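Local coordinates for UDP-N-acetylglucosamine 4,6-dehydratase (Vibrio fischeri, PDB 3PVZ), which binds NAD and probably acts as a lyase that dehydrates UDP-N-acetylglucosamine, at residues L8-R13 / L278-Y283; G208-G213 / I268-I273; K329-M334 / I342-S347. All coordinates share one frame; numbering follows the deposited sequence. Where two conformers were deposited one is given.

The chain starts with the short helix 7-10. Contact 1 brings this helix against the end of helix 270-280, closing a loop of 264 residues that holds most of the NAD-binding, Rossmann-type part of the chain. Contact 2 is nested inside it and closes a loop of 54 residues. It joins the start of helix 210-219 to the start of helix 270-280, so contacts 1 and 2 share one helix. They also touch, with Ile273 CD1 packing on Leu10 O and Ile11 CA. Contact 3 follows in series. It closes a short hairpin of strands 332-333 and 340-344 at one edge of the nine-stranded sheet, its centre about 36 Å from that of contact 1.

Contact 1. Residues L8-R13 / L278-Y283; sequences LSLIGR and LKQLGY
Ser9 and Leu10 meet Gln280 where two helix ends come together, and each of these helices finishes in a Schellman motif. In the first motif Gly12 has positive phi. Arg13 N bonds back to Leu8 O, and Gly12 N to Ser9 O. In the second, Gly282 plays the same part: Tyr283 N reaches Leu278 O at 2.7 Å, and Gly282 N bonds to Lys279 O.

The packed side belongs to Leu10, which is buried. Its CG sits 3.7 Å from Gln280 NE2, and its CD2 lies 4.0 Å from Gln280 OE1. The leucine branch crosses the amide at a slant. Gln280 was modelled in two conformers, and its amide contacts hold for the one described. Beyond the two segments, Leu10 also rests on Phe205 and on Lys276 and Tyr277 of helix 270-280. This seats the N-terminal helix against the body of the subunit. Arg13 ties down the chain just after it, through a salt bridge with Glu239 and a hydrogen bond to Phe234 O.

The other side is loose. Ser9 and Gln280 are both exposed, and the area buried between the segments is only 133 Å². From CG on, the Gln280 chain is stretched out, with chi2 at 166°, and this carries its amide across to the first helix. Ser9 OG has its stronger partner in Ser6 O, just before the helix. Its chi1 of 45° tucks the hydroxyl in over the backbone. From there Ser9 OG stands 3.2 Å from Gln280 OE1, and its one proton may go to either acceptor.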
loop_
_atom_site.group_PDB
_atom_site.type_symbol
_atom_site.label_atom_id
_atom_site.label_comp_id
_atom_site.label_asym_id
_atom_site.label_seq_id
_atom_site.Cartn_x
_atom_site.Cartn_y
_atom_site.Cartn_z
ATOM N N LEU A 8 11.049 -5.409 -22.210
ATOM C CA LEU A 8 10.595 -5.827 -23.540
ATOM C C LEU A 8 11.167 -7.163 -23.949
ATOM O O LEU A 8 10.420 -8.094 -24.266
ATOM C CB LEU A 8 10.933 -4.769 -24.603
ATOM C CG LEU A 8 9.932 -3.608 -24.712
ATOM C CD1 LEU A 8 10.417 -2.565 -25.722
ATOM C CD2 LEU A 8 8.546 -4.114 -25.104
ATOM N N SER A 9 12.489 -7.283 -23.935
ATOM C CA SER A 9 13.090 -8.564 -24.273
ATOM C C SER A 9 12.519 -9.682 -23.387
ATOM O O SER A 9 12.273 -10.763 -23.876
ATOM C CB SER A 9 14.628 -8.519 -24.217
ATOM O OG SER A 9 15.091 -7.863 -23.047
ATOM N N LEU A 10 12.256 -9.419 -22.110
ATOM C CA LEU A 10 11.646 -10.442 -21.243
ATOM C C LEU A 10 10.256 -10.868 -21.691
ATOM O O LEU A 10 9.903 -12.034 -21.554
ATOM C CB LEU A 10 11.580 -10.007 -19.783
ATOM C CG LEU A 10 12.868 -10.235 -19.011
ATOM C CD1 LEU A 10 12.693 -9.789 -17.604
ATOM C CD2 LEU A 10 13.262 -11.715 -19.050
ATOM N N ILE A 11 9.468 -9.951 -22.239
ATOM C CA ILE A 11 8.120 -10.325 -22.654
ATOM C C ILE A 11 8.065 -10.618 -24.148
ATOM O O ILE A 11 7.030 -10.418 -24.802
ATOM C CB ILE A 11 7.023 -9.303 -22.179
ATOM C CG1 ILE A 11 7.339 -7.873 -22.621
ATOM C CG2 ILE A 11 6.905 -9.351 -20.691
ATOM C CD1 ILE A 11 6.224 -6.865 -22.320
ATOM N N GLY A 12 9.180 -11.102 -24.691
ATOM C CA GLY A 12 9.199 -11.679 -26.042
ATOM C C GLY A 12 8.895 -10.714 -27.165
ATOM O O GLY A 12 8.326 -11.106 -28.181
ATOM N N ARG A 13 9.274 -9.453 -26.973
ATOM C CA ARG A 13 9.068 -8.388 -27.945
ATOM C C ARG A 13 10.340 -7.564 -27.986
ATOM O O ARG A 13 11.189 -7.703 -27.134
ATOM C CB ARG A 13 7.896 -7.473 -27.522
ATOM C CG ARG A 13 6.513 -8.011 -27.843
ATOM C CD ARG A 13 5.410 -6.886 -27.848
ATOM N NE ARG A 13 4.925 -6.557 -26.503
ATOM C CZ ARG A 13 4.936 -5.336 -25.962
ATOM N NH1 ARG A 13 5.392 -4.282 -26.627
ATOM N NH2 ARG A 13 4.469 -5.170 -24.741
ATOM N N LEU A 278 15.660 -15.397 -15.436
ATOM C CA LEU A 278 16.831 -16.021 -14.806
ATOM C C LEU A 278 18.038 -16.045 -15.736
ATOM O O LEU A 278 19.137 -15.812 -15.298
ATOM C CB LEU A 278 16.508 -17.440 -14.356
ATOM C CG LEU A 278 15.558 -17.532 -13.174
ATOM C CD1 LEU A 278 15.086 -18.961 -12.934
ATOM C CD2 LEU A 278 16.230 -16.976 -11.948
ATOM N N LYS A 279 17.836 -16.305 -17.024
ATOM C CA LYS A 279 18.956 -16.306 -17.981
ATOM C C LYS A 279 19.513 -14.905 -18.169
ATOM O O LYS A 279 20.721 -14.728 -18.273
ATOM C CB LYS A 279 18.534 -16.865 -19.332
ATOM C CG LYS A 279 18.060 -18.297 -19.253
ATOM C CD LYS A 279 18.272 -19.006 -20.572
ATOM C CE LYS A 279 17.722 -20.421 -20.555
ATOM N NZ LYS A 279 17.512 -20.855 -21.955
ATOM N N GLN A 280 18.629 -13.911 -18.202
ATOM C CA GLN A 280 19.061 -12.514 -18.308
ATOM C C GLN A 280 19.866 -12.103 -17.051
ATOM O O GLN A 280 20.728 -11.244 -17.130
ATOM C CB GLN A 280 17.864 -11.573 -18.580
ATOM C CG GLN A 280 18.084 -10.584 -19.746
ATOM C CD GLN A 280 16.795 -9.884 -20.232
ATOM O OE1 GLN A 280 16.251 -10.216 -21.298
ATOM N NE2 GLN A 280 16.318 -8.902 -19.457
ATOM N N LEU A 281 19.582 -12.738 -15.908
ATOM C CA LEU A 281 20.335 -12.553 -14.649
ATOM C C LEU A 281 21.587 -13.452 -14.553
ATOM O O LEU A 281 22.352 -13.360 -13.596
ATOM C CB LEU A 281 19.416 -12.836 -13.434
ATOM C CG LEU A 281 18.640 -11.695 -12.747
ATOM C CD1 LEU A 281 18.480 -10.486 -13.655
ATOM C CD2 LEU A 281 17.280 -12.170 -12.232
ATOM N N GLY A 282 21.778 -14.338 -15.522
ATOM C CA GLY A 282 22.947 -15.215 -15.551
ATOM C C GLY A 282 22.760 -16.512 -14.790
ATOM O O GLY A 282 23.740 -17.154 -14.408
ATOM N N TYR A 283 21.508 -16.918 -14.593
ATOM C CA TYR A 283 21.204 -18.162 -13.885
ATOM C C TYR A 283 20.534 -19.196 -14.811
ATOM O O TYR A 283 19.801 -18.846 -15.739
ATOM C CB TYR A 283 20.291 -17.889 -12.685
ATOM C CG TYR A 283 20.901 -17.105 -11.530
ATOM C CD1 TYR A 283 21.975 -17.611 -10.796
ATOM C CD2 TYR A 283 20.357 -15.888 -11.130
ATOM C CE1 TYR A 283 22.519 -16.896 -9.716
ATOM C CE2 TYR A 283 20.888 -15.168 -10.062
ATOM C CZ TYR A 283 21.967 -15.680 -9.354
ATOM O OH TYR A 283 22.467 -14.964 -8.285
#

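Contact 2. Residues G208-G213 / I268-I273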
loop_
_atom_site.group_PDB
_atom_site.type_symbol
_atom_site.label_atom_id
_atom_site.label_comp_id
_atom_site.label_asym_id
_atom_site.label_seq_id
_atom_site.Cartn_x
_atom_site.Cartn_y
_atom_site.Cartn_z
ATOM N N GLY A 208 2.964 -6.243 -6.594
ATOM C CA GLY A 208 2.059 -7.301 -6.216
ATOM C C GLY A 208 1.894 -8.467 -7.209
ATOM O O GLY A 208 1.301 -9.471 -6.857
ATOM N N SER A 209 2.385 -8.325 -8.437
ATOM C CA SER A 209 2.244 -9.353 -9.467
ATOM C C SER A 209 3.242 -10.492 -9.231
ATOM O O SER A 209 4.251 -10.331 -8.541
ATOM C CB SER A 209 2.522 -8.761 -10.832
ATOM O OG SER A 209 3.931 -8.543 -11.059
ATOM N N LEU A 210 2.959 -11.635 -9.839
ATOM C CA LEU A 210 3.883 -12.753 -9.841
ATOM C C LEU A 210 5.279 -12.346 -10.300
ATOM O O LEU A 210 6.272 -12.752 -9.722
ATOM C CB LEU A 210 3.343 -13.888 -10.706
ATOM C CG LEU A 210 2.767 -15.125 -10.030
ATOM C CD1 LEU A 210 2.520 -16.224 -11.117
ATOM C CD2 LEU A 210 3.710 -15.667 -8.916
ATOM N N LEU A 211 5.345 -11.540 -11.340
ATOM C CA LEU A 211 6.616 -11.098 -11.874
ATOM C C LEU A 211 7.361 -10.256 -10.857
ATOM O O LEU A 211 8.556 -10.386 -10.701
ATOM C CB LEU A 211 6.421 -10.295 -13.157
ATOM C CG LEU A 211 6.637 -11.050 -14.465
ATOM C CD1 LEU A 211 5.654 -12.239 -14.673
ATOM C CD2 LEU A 211 6.534 -10.057 -15.607
ATOM N N HIS A 212 6.646 -9.371 -10.182
ATOM C CA HIS A 212 7.243 -8.569 -9.140
ATOM C C HIS A 212 7.762 -9.517 -8.058
ATOM O O HIS A 212 8.817 -9.293 -7.482
ATOM C CB HIS A 212 6.218 -7.585 -8.566
ATOM C CG HIS A 212 6.659 -6.932 -7.314
ATOM N ND1 HIS A 212 7.424 -5.787 -7.310
ATOM C CD2 HIS A 212 6.471 -7.273 -6.014
ATOM C CE1 HIS A 212 7.672 -5.439 -6.058
ATOM N NE2 HIS A 212 7.106 -6.326 -5.254
ATOM N N GLY A 213 6.991 -10.561 -7.790
ATOM C CA GLY A 213 7.447 -11.638 -6.930
ATOM C C GLY A 213 8.798 -12.250 -7.339
ATOM O O GLY A 213 9.621 -12.551 -6.471
ATOM N N ILE A 268 2.413 -15.592 -23.456
ATOM C CA ILE A 268 3.612 -16.173 -22.883
ATOM C C ILE A 268 3.238 -16.665 -21.504
ATOM O O ILE A 268 2.477 -16.027 -20.802
ATOM C CB ILE A 268 4.749 -15.137 -22.691
ATOM C CG1 ILE A 268 5.183 -14.504 -24.007
ATOM C CG2 ILE A 268 5.987 -15.799 -22.016
ATOM C CD1 ILE A 268 5.875 -13.090 -23.796
ATOM N N SER A 269 3.796 -17.786 -21.093
ATOM C CA SER A 269 3.478 -18.334 -19.781
ATOM C C SER A 269 4.347 -17.674 -18.725
ATOM O O SER A 269 5.375 -17.109 -19.045
ATOM C CB SER A 269 3.669 -19.861 -19.775
ATOM O OG SER A 269 5.031 -20.202 -19.557
ATOM N N PHE A 270 3.901 -17.743 -17.480
ATOM C CA PHE A 270 4.633 -17.213 -16.374
ATOM C C PHE A 270 5.956 -17.951 -16.192
ATOM O O PHE A 270 6.968 -17.321 -15.892
ATOM C CB PHE A 270 3.810 -17.299 -15.079
ATOM C CG PHE A 270 2.659 -16.340 -15.026
ATOM C CD1 PHE A 270 2.881 -15.006 -14.785
ATOM C CD2 PHE A 270 1.369 -16.762 -15.251
ATOM C CE1 PHE A 270 1.849 -14.109 -14.749
ATOM C CE2 PHE A 270 0.314 -15.866 -15.220
ATOM C CZ PHE A 270 0.557 -14.524 -14.971
ATOM N N ALA A 271 5.927 -19.275 -16.320
ATOM C CA ALA A 271 7.145 -20.075 -16.249
ATOM C C ALA A 271 8.149 -19.642 -17.321
ATOM O O ALA A 271 9.364 -19.511 -17.058
ATOM C CB ALA A 271 6.825 -21.559 -16.410
ATOM N N ASP A 272 7.643 -19.405 -18.525
ATOM C CA ASP A 272 8.503 -19.008 -19.612
ATOM C C ASP A 272 9.153 -17.644 -19.343
ATOM O O ASP A 272 10.340 -17.476 -19.611
ATOM C CB ASP A 272 7.768 -19.073 -20.940
ATOM C CG ASP A 272 7.770 -20.502 -21.540
ATOM O OD1 ASP A 272 8.465 -21.387 -20.998
ATOM O OD2 ASP A 272 7.084 -20.752 -22.557
ATOM N N ILE A 273 8.414 -16.705 -18.760
ATOM C CA ILE A 273 9.018 -15.416 -18.379
ATOM C C ILE A 273 10.072 -15.640 -17.319
ATOM O O ILE A 273 11.129 -15.053 -17.408
ATOM C CB ILE A 273 8.023 -14.396 -17.811
ATOM C CG1 ILE A 273 6.921 -14.035 -18.814
ATOM C CG2 ILE A 273 8.747 -13.103 -17.384
ATOM C CD1 ILE A 273 7.396 -13.461 -20.108
#
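Leu210 and Phe270 make a CH-pi contact. Leu210 CD1 lies over one face of the ring, 4.1 Å from the centroid of Phe270 and 20° off the ring normal. The methyl is displaced toward the rim, on the CG and CD1 side.

The remaining contacts across the segments are apolar. Leu211 CD1 comes in at the ring edge, in plane, 3.9 Å from Phe270 CD1. The two leucines thus hold the ring by a face and an edge. Leu211 CG also meets Ile273 CG2 at 4.1 Å.

The hydrogen bonds lie within each segment, and both helices begin with a serine N-cap. Ser209 OG accepts from His212 N at 3.0 Å, and Ser269 OG accepts from Asp272 N at 2.9 Å. Ser209 OG also bonds to O of Ser206, an NAD-binding residue whose side chain lies about 7 Å from that of Leu211, so this contact packs beside the NAD site.

A thiocyanate ion, probably from the crystallisation liquor, is bound about 3 Å from the Phe270 side chain. Arg78 of the second subunit hydrogen-bonds to Ser209 O. Helices 210-219 and 270-280 meet at their first turns, beside strand 224-227, where Leu210 and Phe270 both touch Pro227, and strand 231-235, where Leu211 touches Phe234.

Contact 3. Residues K329-M334 / I342-S347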
loop_
_atom_site.group_PDB
_atom_site.type_symbol
_atom_site.label_atom_id
_atom_site.label_comp_id
_atom_site.label_asym_id
_atom_site.label_seq_id
_atom_site.Cartn_x
_atom_site.Cartn_y
_atom_site.Cartn_z
ATOM N N LYS A 329 -20.498 -8.381 -29.249
ATOM C CA LYS A 329 -21.567 -7.372 -29.276
ATOM C C LYS A 329 -21.127 -6.002 -28.721
ATOM O O LYS A 329 -21.958 -5.250 -28.188
ATOM C CB LYS A 329 -22.866 -7.857 -28.595
ATOM C CG LYS A 329 -24.070 -6.902 -28.872
ATOM C CD LYS A 329 -25.356 -7.582 -29.336
ATOM C CE LYS A 329 -26.203 -6.586 -30.179
ATOM N NZ LYS A 329 -27.648 -6.969 -30.343
ATOM N N GLU A 330 -19.842 -5.668 -28.876
ATOM C CA GLU A 330 -19.351 -4.335 -28.541
ATOM C C GLU A 330 -19.141 -3.483 -29.786
ATOM O O GLU A 330 -18.652 -3.977 -30.811
ATOM C CB GLU A 330 -18.059 -4.423 -27.728
ATOM C CG GLU A 330 -18.285 -4.278 -26.219
ATOM C CD GLU A 330 -17.633 -5.371 -25.407
ATOM O OE1 GLU A 330 -17.712 -6.542 -25.846
ATOM O OE2 GLU A 330 -17.065 -5.066 -24.324
ATOM N N THR A 331 -19.541 -2.214 -29.694
ATOM C CA THR A 331 -19.266 -1.228 -30.732
ATOM C C THR A 331 -17.827 -0.725 -30.586
ATOM O O THR A 331 -17.448 -0.200 -29.531
ATOM C CB THR A 331 -20.214 -0.023 -30.641
ATOM O OG1 THR A 331 -21.567 -0.463 -30.732
ATOM C CG2 THR A 331 -19.933 0.952 -31.767
ATOM N N LEU A 332 -17.043 -0.898 -31.641
ATOM C CA LEU A 332 -15.647 -0.556 -31.650
ATOM C C LEU A 332 -15.362 0.630 -32.562
ATOM O O LEU A 332 -16.072 0.869 -33.518
ATOM C CB LEU A 332 -14.828 -1.749 -32.131
ATOM C CG LEU A 332 -14.789 -2.997 -31.248
ATOM C CD1 LEU A 332 -16.157 -3.635 -31.169
ATOM C CD2 LEU A 332 -13.783 -4.034 -31.813
ATOM N N ASP A 333 -14.307 1.366 -32.260
ATOM C CA ASP A 333 -13.665 2.220 -33.245
ATOM C C ASP A 333 -12.197 1.767 -33.366
ATOM O O ASP A 333 -11.345 2.087 -32.504
ATOM C CB ASP A 333 -13.802 3.684 -32.823
ATOM C CG ASP A 333 -13.078 4.661 -33.748
ATOM O OD1 ASP A 333 -12.290 4.230 -34.621
ATOM O OD2 ASP A 333 -13.299 5.894 -33.583
HETATM N N MSE A 334 -11.919 1.013 -34.428
HETATM C CA MSE A 334 -10.566 0.536 -34.721
HETATM C C MSE A 334 -9.858 1.397 -35.763
HETATM O O MSE A 334 -8.688 1.144 -36.084
HETATM C CB MSE A 334 -10.589 -0.921 -35.211
HETATM C CG MSE A 334 -11.286 -1.902 -34.268
HETATM SE SE MSE A 334 -10.541 -1.899 -32.456
HETATM C CE MSE A 334 -9.413 -3.484 -32.647
ATOM N N ILE A 342 -10.700 1.389 -29.434
ATOM C CA ILE A 342 -11.678 2.064 -28.618
ATOM C C ILE A 342 -12.997 1.271 -28.606
ATOM O O ILE A 342 -13.571 0.942 -29.663
ATOM C CB ILE A 342 -11.943 3.456 -29.148
ATOM C CG1 ILE A 342 -10.642 4.217 -29.345
ATOM C CG2 ILE A 342 -12.859 4.218 -28.222
ATOM C CD1 ILE A 342 -10.851 5.666 -29.745
ATOM N N ILE A 343 -13.463 0.955 -27.407
ATOM C CA ILE A 343 -14.818 0.467 -27.218
ATOM C C ILE A 343 -15.639 1.667 -26.847
ATOM O O ILE A 343 -15.268 2.474 -25.987
ATOM C CB ILE A 343 -14.963 -0.563 -26.095
ATOM C CG1 ILE A 343 -14.076 -1.784 -26.349
ATOM C CG2 ILE A 343 -16.449 -1.035 -25.952
ATOM C CD1 ILE A 343 -14.017 -2.716 -25.158
ATOM N N LYS A 344 -16.735 1.806 -27.554
ATOM C CA LYS A 344 -17.707 2.825 -27.268
ATOM C C LYS A 344 -18.612 2.237 -26.216
ATOM O O LYS A 344 -19.549 1.552 -26.553
ATOM C CB LYS A 344 -18.511 3.104 -28.544
ATOM C CG LYS A 344 -17.633 3.623 -29.687
ATOM C CD LYS A 344 -17.439 5.075 -29.461
ATOM C CE LYS A 344 -16.131 5.556 -29.882
ATOM N NZ LYS A 344 -16.059 7.002 -29.476
ATOM N N ASN A 345 -18.318 2.453 -24.938
ATOM C CA ASN A 345 -19.117 1.786 -23.888
ATOM C C ASN A 345 -20.570 2.243 -23.961
ATOM O O ASN A 345 -20.845 3.418 -24.085
ATOM C CB ASN A 345 -18.555 2.070 -22.490
ATOM C CG ASN A 345 -19.051 1.088 -21.428
ATOM O OD1 ASN A 345 -19.837 0.190 -21.703
ATOM N ND2 ASN A 345 -18.539 1.241 -20.204
ATOM N N ASP A 346 -21.489 1.299 -23.926
ATOM C CA ASP A 346 -22.903 1.623 -23.735
ATOM C C ASP A 346 -23.551 0.816 -22.583
ATOM O O ASP A 346 -24.741 0.613 -22.616
ATOM C CB ASP A 346 -23.680 1.443 -25.044
ATOM C CG ASP A 346 -23.499 0.069 -25.639
ATOM O OD1 ASP A 346 -22.615 -0.679 -25.164
ATOM O OD2 ASP A 346 -24.232 -0.272 -26.581
ATOM N N SER A 347 -22.774 0.405 -21.567
ATOM C CA SER A 347 -23.314 -0.170 -20.312
ATOM C C SER A 347 -24.357 0.764 -19.744
ATOM O O SER A 347 -24.193 1.968 -19.859
ATOM C CB SER A 347 -22.237 -0.288 -19.207
ATOM O OG SER A 347 -20.979 -0.702 -19.688
#
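Ile342 faces Asp333 as an antiparallel hydrogen-bonded pair. Its carbonyl O takes Asp333 N at 2.7 Å. The return bond, from Ile342 N to Asp333 O, is longer at 3.2 Å. The side chains of this pair lie together, CB of Ile342 4.1 Å from CB of Asp333. The carboxylate of Asp333 reaches forward to the turn after its strand, where OD1 accepts from Ala335 N and Arg336 N.

Ile343 pairs with Leu332, a non-hydrogen-bonded pair with its side chains on the other face. The CG2 branch of Ile343 packs 3.7 Å from Glu330 CG. The Glu330 chain bends at chi2, and its OE1 is hydrogen-bonded to Thr327 OG1. The two strands form a beta hairpin at the edge of the large mixed sheet. Strand 255-259 borders 340-344 on its far side, leaving 332-333 outermost within the chain.

Lys344 N gives Thr331 O a bond of 2.9 Å. Its side-chain CG lies 4.1 Å from Thr331 CG2. Further out, CE passes 4.2 Å from Asp333 CB, and NZ goes on to a salt bridge with Asp255.

Asn345 then begins an Asx turn: its OD1 accepts from Ser347 N at 2.9 Å. Asn345 ND2 and Ser347 OG both bond to Glu183 of helix 174-189.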